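Local coordinates for glycerate dehydrogenase (Bacillus sp. 5mfcol3.1, PDB 6P2I), which probably uses NADPH to reduce acyclic imino acids stereoselectively to amino acids, at residues I47-M59 with S75-N87. Sequence-based numbering, arbitrary orientation.
Sequences IAIVEWTSITKEM and SYDYIDVNSLKDN. With DAR (D-arginine), chain D.
Tyr78 takes the rotamer in which CG sits between its backbone N and carbonyl carbon (chi1 55°), and this swings the ring across to the loop 51-56. There its edge receives Thr53 O, 3.4 Å from Tyr78 CD2, while Val50 CG2 approaches the same ring near its plane. The phenol oxygen is hydrogen-bonded to Thr73. Ile79, with both side-chain torsions near -60°, lays CG1 over one face of the Tyr78 ring, toward its rim, and sends CD1 on to meet Val50 CG1 tip to tip; Ile55 lies alongside, its CD1 3.7 Å from Ile79 CD1. Two backbone bonds tie Ile55 to the other segment, Ile55 N to Tyr78 O (3.1 Å) and Asp80 N to Ile55 O (3.0 Å), and form an isolated beta bridge. Beyond it, a water links Lys57 N to Asp80 OD1, and Asp80 OD2 N-caps helix 81-86 by accepting from Ser83 N.

At the other end, both segments grip D-arginine: Ser75 N donates to its OXT (2.6 Å), and Glu51 OE1 accepts from its NH2 (2.9 Å) and is also hydrogen-bonded to Thr10. With Glu51 replaced by an alanine, the ligand's guanidinium would probably lose its carboxylate mate, and the hydroxyls of Thr10 and Tyr5 would lose their partner here.

The bridge thus joins the loops that follow the adjacent parallel strands 47-50 and 68-71, just ahead of helices 57-60 and 81-86, with Leu42 of helix 35-43 packed against Ile55.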
loop_
_atom_site.group_PDB
_atom_site.type_symbol
_atom_site.label_atom_id
_atom_site.label_comp_id
_atom_site.label_asym_id
_atom_site.label_seq_id
_atom_site.Cartn_x
_atom_site.Cartn_y
_atom_site.Cartn_z
ATOM N N ILE A 47 -34.885 -13.817 17.141
ATOM C CA ILE A 47 -33.591 -13.686 16.482
ATOM C C ILE A 47 -32.910 -12.451 17.049
ATOM O O ILE A 47 -33.553 -11.410 17.223
ATOM C CB ILE A 47 -33.741 -13.561 14.952
ATOM C CG1 ILE A 47 -34.466 -14.784 14.382
ATOM C CG2 ILE A 47 -32.378 -13.340 14.295
ATOM C CD1 ILE A 47 -34.788 -14.650 12.896
ATOM N N ALA A 48 -31.623 -12.573 17.370
ATOM C CA ALA A 48 -30.835 -11.437 17.826
ATOM C C ALA A 48 -29.667 -11.223 16.878
ATOM O O ALA A 48 -29.140 -12.179 16.310
ATOM C CB ALA A 48 -30.300 -11.636 19.245
ATOM N N ILE A 49 -29.273 -9.958 16.729
ATOM C CA ILE A 49 -28.092 -9.554 15.960
ATOM C C ILE A 49 -27.185 -8.779 16.904
ATOM O O ILE A 49 -27.657 -7.916 17.651
ATOM C CB ILE A 49 -28.460 -8.686 14.749
ATOM C CG1 ILE A 49 -29.523 -9.373 13.889
ATOM C CG2 ILE A 49 -27.182 -8.365 13.919
ATOM C CD1 ILE A 49 -30.342 -8.408 13.059
ATOM N N VAL A 50 -25.889 -9.071 16.874
ATOM C CA VAL A 50 -24.968 -8.462 17.822
ATOM C C VAL A 50 -23.721 -7.989 17.083
ATOM O O VAL A 50 -23.266 -8.636 16.130
ATOM C CB VAL A 50 -24.614 -9.443 18.961
ATOM C CG1 VAL A 50 -23.899 -10.684 18.412
ATOM C CG2 VAL A 50 -23.784 -8.754 20.029
ATOM N N GLU A 51 -23.187 -6.843 17.507
ATOM C CA GLU A 51 -21.965 -6.292 16.914
ATOM C C GLU A 51 -20.842 -6.082 17.916
ATOM O O GLU A 51 -19.662 -6.263 17.571
ATOM C CB GLU A 51 -22.260 -4.956 16.214
ATOM C CG GLU A 51 -20.989 -4.312 15.634
ATOM C CD GLU A 51 -21.242 -3.196 14.647
ATOM O OE1 GLU A 51 -20.254 -2.526 14.264
ATOM O OE2 GLU A 51 -22.399 -2.984 14.244
ATOM N N TRP A 52 -21.170 -5.710 19.159
ATOM C CA TRP A 52 -20.177 -5.252 20.122
ATOM C C TRP A 52 -20.192 -6.000 21.439
ATOM O O TRP A 52 -19.186 -5.968 22.156
ATOM C CB TRP A 52 -20.395 -3.768 20.460
ATOM C CG TRP A 52 -20.421 -2.855 19.286
ATOM C CD1 TRP A 52 -21.524 -2.397 18.613
ATOM C CD2 TRP A 52 -19.285 -2.280 18.637
ATOM N NE1 TRP A 52 -21.133 -1.559 17.592
ATOM C CE2 TRP A 52 -19.763 -1.479 17.584
ATOM C CE3 TRP A 52 -17.902 -2.371 18.847
ATOM C CZ2 TRP A 52 -18.907 -0.769 16.734
ATOM C CZ3 TRP A 52 -17.052 -1.663 18.010
ATOM C CH2 TRP A 52 -17.559 -0.868 16.969
ATOM N N THR A 53 -21.296 -6.631 21.804
ATOM C CA THR A 53 -21.526 -7.010 23.185
ATOM C C THR A 53 -21.061 -8.431 23.442
ATOM O O THR A 53 -21.480 -9.362 22.749
ATOM C CB THR A 53 -23.010 -6.858 23.517
ATOM O OG1 THR A 53 -23.379 -5.497 23.290
ATOM C CG2 THR A 53 -23.302 -7.246 24.963
ATOM N N SER A 54 -20.217 -8.591 24.457
ATOM C CA SER A 54 -19.830 -9.921 24.901
ATOM C C SER A 54 -21.042 -10.666 25.435
ATOM O O SER A 54 -21.842 -10.114 26.197
ATOM C CB SER A 54 -18.755 -9.822 25.977
ATOM O OG SER A 54 -17.523 -9.435 25.397
ATOM N N ILE A 55 -21.178 -11.924 25.039
ATOM C CA ILE A 55 -22.264 -12.777 25.510
ATOM C C ILE A 55 -21.610 -13.992 26.153
ATOM O O ILE A 55 -21.097 -14.882 25.465
ATOM C CB ILE A 55 -23.237 -13.166 24.390
ATOM C CG1 ILE A 55 -23.897 -11.902 23.833
ATOM C CG2 ILE A 55 -24.279 -14.141 24.916
ATOM C CD1 ILE A 55 -24.828 -12.119 22.645
ATOM N N THR A 56 -21.618 -14.023 27.480
ATOM C CA THR A 56 -20.908 -15.020 28.264
ATOM C C THR A 56 -21.839 -16.151 28.678
ATOM O O THR A 56 -23.068 -16.039 28.633
ATOM C CB THR A 56 -20.298 -14.379 29.512
ATOM O OG1 THR A 56 -21.355 -13.939 30.376
ATOM C CG2 THR A 56 -19.434 -13.187 29.128
ATOM N N LYS A 57 -21.223 -17.254 29.113
ATOM C CA LYS A 57 -22.005 -18.385 29.599
ATOM C C LYS A 57 -22.910 -17.969 30.752
ATOM O O LYS A 57 -24.071 -18.382 30.814
ATOM C CB LYS A 57 -21.073 -19.524 30.020
ATOM C CG LYS A 57 -21.733 -20.597 30.865
ATOM C CD LYS A 57 -20.761 -21.207 31.861
ATOM C CE LYS A 57 -21.448 -22.260 32.727
ATOM N NZ LYS A 57 -20.793 -23.595 32.653
ATOM N N GLU A 58 -22.404 -17.128 31.656
ATOM C CA GLU A 58 -23.217 -16.672 32.781
ATOM C C GLU A 58 -24.456 -15.925 32.298
ATOM O O GLU A 58 -25.539 -16.056 32.886
ATOM C CB GLU A 58 -22.381 -15.782 33.699
ATOM C CG GLU A 58 -21.275 -16.510 34.464
ATOM C CD GLU A 58 -20.090 -16.905 33.586
ATOM O OE1 GLU A 58 -19.371 -17.853 33.959
ATOM O OE2 GLU A 58 -19.880 -16.282 32.520
ATOM N N MET A 59 -24.307 -15.135 31.229
ATOM C CA MET A 59 -25.441 -14.451 30.610
ATOM C C MET A 59 -26.387 -15.432 29.932
ATOM O O MET A 59 -27.609 -15.313 30.060
ATOM C CB MET A 59 -24.947 -13.424 29.585
ATOM C CG MET A 59 -24.263 -12.218 30.186
ATOM S SD MET A 59 -23.323 -11.290 28.973
ATOM C CE MET A 59 -24.643 -10.681 27.921
ATOM N N SER A 75 -15.807 -12.374 13.029
ATOM C CA SER A 75 -15.347 -12.901 14.304
ATOM C C SER A 75 -16.530 -13.228 15.212
ATOM O O SER A 75 -17.586 -12.590 15.153
ATOM C CB SER A 75 -14.419 -11.892 14.985
ATOM O OG SER A 75 -14.381 -12.072 16.383
ATOM N N TYR A 76 -16.347 -14.237 16.041
ATOM C CA TYR A 76 -17.339 -14.553 17.060
ATOM C C TYR A 76 -16.650 -14.889 18.374
ATOM O O TYR A 76 -17.204 -15.611 19.211
ATOM C CB TYR A 76 -18.262 -15.683 16.596
ATOM C CG TYR A 76 -17.531 -16.871 16.033
ATOM C CD1 TYR A 76 -17.047 -17.859 16.869
ATOM C CD2 TYR A 76 -17.304 -16.994 14.663
ATOM C CE1 TYR A 76 -16.365 -18.946 16.368
ATOM C CE2 TYR A 76 -16.628 -18.086 14.153
ATOM C CZ TYR A 76 -16.163 -19.056 15.012
ATOM O OH TYR A 76 -15.491 -20.152 14.526
ATOM N N ASP A 77 -15.448 -14.347 18.577
ATOM C CA ASP A 77 -14.645 -14.676 19.745
ATOM C C ASP A 77 -15.177 -14.034 21.014
ATOM O O ASP A 77 -14.740 -14.405 22.106
ATOM C CB ASP A 77 -13.184 -14.255 19.521
ATOM C CG ASP A 77 -13.034 -12.779 19.188
ATOM O OD1 ASP A 77 -14.049 -12.064 19.102
ATOM O OD2 ASP A 77 -11.885 -12.327 19.003
ATOM N N TYR A 78 -16.103 -13.086 20.893
ATOM C CA TYR A 78 -16.711 -12.427 22.039
ATOM C C TYR A 78 -18.022 -13.093 22.445
ATOM O O TYR A 78 -18.700 -12.617 23.366
ATOM C CB TYR A 78 -16.909 -10.938 21.727
ATOM C CG TYR A 78 -17.710 -10.652 20.469
ATOM C CD1 TYR A 78 -17.128 -10.706 19.203
ATOM C CD2 TYR A 78 -19.054 -10.325 20.553
ATOM C CE1 TYR A 78 -17.869 -10.447 18.065
ATOM C CE2 TYR A 78 -19.799 -10.052 19.438
ATOM C CZ TYR A 78 -19.207 -10.126 18.188
ATOM O OH TYR A 78 -19.954 -9.856 17.071
ATOM N N ILE A 79 -18.367 -14.201 21.792
ATOM C CA ILE A 79 -19.596 -14.954 22.020
ATOM C C ILE A 79 -19.220 -16.355 22.481
ATOM O O ILE A 79 -18.405 -17.019 21.835
ATOM C CB ILE A 79 -20.431 -15.028 20.727
ATOM C CG1 ILE A 79 -20.699 -13.628 20.181
ATOM C CG2 ILE A 79 -21.717 -15.722 20.974
ATOM C CD1 ILE A 79 -21.564 -12.814 21.085
ATOM N N ASP A 80 -19.827 -16.819 23.575
ATOM C CA ASP A 80 -19.585 -18.191 24.037
ATOM C C ASP A 80 -20.448 -19.135 23.207
ATOM O O ASP A 80 -21.560 -19.502 23.590
ATOM C CB ASP A 80 -19.880 -18.336 25.524
ATOM C CG ASP A 80 -19.323 -19.636 26.109
ATOM O OD1 ASP A 80 -18.845 -19.619 27.266
ATOM O OD2 ASP A 80 -19.358 -20.679 25.414
ATOM N N VAL A 81 -19.914 -19.555 22.054
ATOM C CA VAL A 81 -20.700 -20.349 21.115
ATOM C C VAL A 81 -21.011 -21.726 21.688
ATOM O O VAL A 81 -22.105 -22.264 21.481
ATOM C CB VAL A 81 -19.974 -20.450 19.760
ATOM C CG1 VAL A 81 -20.000 -19.111 19.057
ATOM C CG2 VAL A 81 -18.539 -20.927 19.950
ATOM N N ASN A 82 -20.062 -22.318 22.414
ATOM C CA ASN A 82 -20.324 -23.614 23.032
ATOM C C ASN A 82 -21.468 -23.529 24.032
ATOM O O ASN A 82 -22.307 -24.434 24.102
ATOM C CB ASN A 82 -19.060 -24.144 23.705
ATOM C CG ASN A 82 -17.968 -24.459 22.709
ATOM O OD1 ASN A 82 -18.227 -25.025 21.646
ATOM N ND2 ASN A 82 -16.735 -24.094 23.045
ATOM N N SER A 83 -21.527 -22.445 24.810
ATOM C CA SER A 83 -22.622 -22.295 25.766
ATOM C C SER A 83 -23.951 -22.077 25.051
ATOM O O SER A 83 -24.987 -22.573 25.498
ATOM C CB SER A 83 -22.338 -21.142 26.728
ATOM O OG SER A 83 -23.428 -20.940 27.616
ATOM N N LEU A 84 -23.943 -21.324 23.944
ATOM C CA LEU A 84 -25.161 -21.195 23.150
ATOM C C LEU A 84 -25.610 -22.550 22.609
ATOM O O LEU A 84 -26.805 -22.868 22.628
ATOM C CB LEU A 84 -24.944 -20.205 22.009
ATOM C CG LEU A 84 -24.725 -18.765 22.470
ATOM C CD1 LEU A 84 -24.157 -17.941 21.351
ATOM C CD2 LEU A 84 -26.031 -18.155 22.933
ATOM N N LYS A 85 -24.665 -23.357 22.116
ATOM C CA LYS A 85 -25.000 -24.705 21.663
ATOM C C LYS A 85 -25.626 -25.517 22.788
ATOM O O LYS A 85 -26.650 -26.183 22.590
ATOM C CB LYS A 85 -23.751 -25.408 21.133
ATOM C CG LYS A 85 -24.002 -26.784 20.526
ATOM C CD LYS A 85 -24.886 -26.687 19.289
ATOM C CE LYS A 85 -24.951 -28.017 18.541
ATOM N NZ LYS A 85 -25.346 -29.158 19.412
ATOM N N ASP A 86 -25.041 -25.451 23.986
ATOM C CA ASP A 86 -25.565 -26.189 25.130
ATOM C C ASP A 86 -26.950 -25.715 25.553
ATOM O O ASP A 86 -27.659 -26.454 26.246
ATOM C CB ASP A 86 -24.600 -26.079 26.314
ATOM C CG ASP A 86 -23.390 -26.983 26.168
ATOM O OD1 ASP A 86 -23.496 -28.006 25.460
ATOM O OD2 ASP A 86 -22.339 -26.680 26.775
ATOM N N ASN A 87 -27.348 -24.503 25.168
ATOM C CA ASN A 87 -28.668 -23.976 25.490
ATOM C C ASN A 87 -29.580 -23.924 24.269
ATOM O O ASN A 87 -30.580 -23.196 24.277
ATOM C CB ASN A 87 -28.551 -22.591 26.129
ATOM C CG ASN A 87 -28.164 -22.658 27.593
ATOM O OD1 ASN A 87 -29.019 -22.575 28.477
ATOM N ND2 ASN A 87 -26.867 -22.796 27.861
HETATM N N DAR D . -13.734 -7.841 13.843
HETATM C CA DAR D . -14.010 -7.815 12.406
HETATM C CB DAR D . -14.555 -6.450 11.960
HETATM C CG DAR D . -15.895 -6.084 12.605
HETATM C CD DAR D . -16.600 -4.961 11.849
HETATM N NE DAR D . -17.944 -4.625 12.317
HETATM C CZ DAR D . -19.000 -4.733 11.506
HETATM N NH1 DAR D . -18.960 -5.555 10.452
HETATM N NH2 DAR D . -20.110 -4.030 11.733
HETATM C C DAR D . -14.921 -8.967 12.018
HETATM O O DAR D . -15.721 -8.893 11.064
HETATM O OXT DAR D . -14.834 -10.001 12.678
HETATM O O HOH W 1 -18.461 -17.353 28.590
#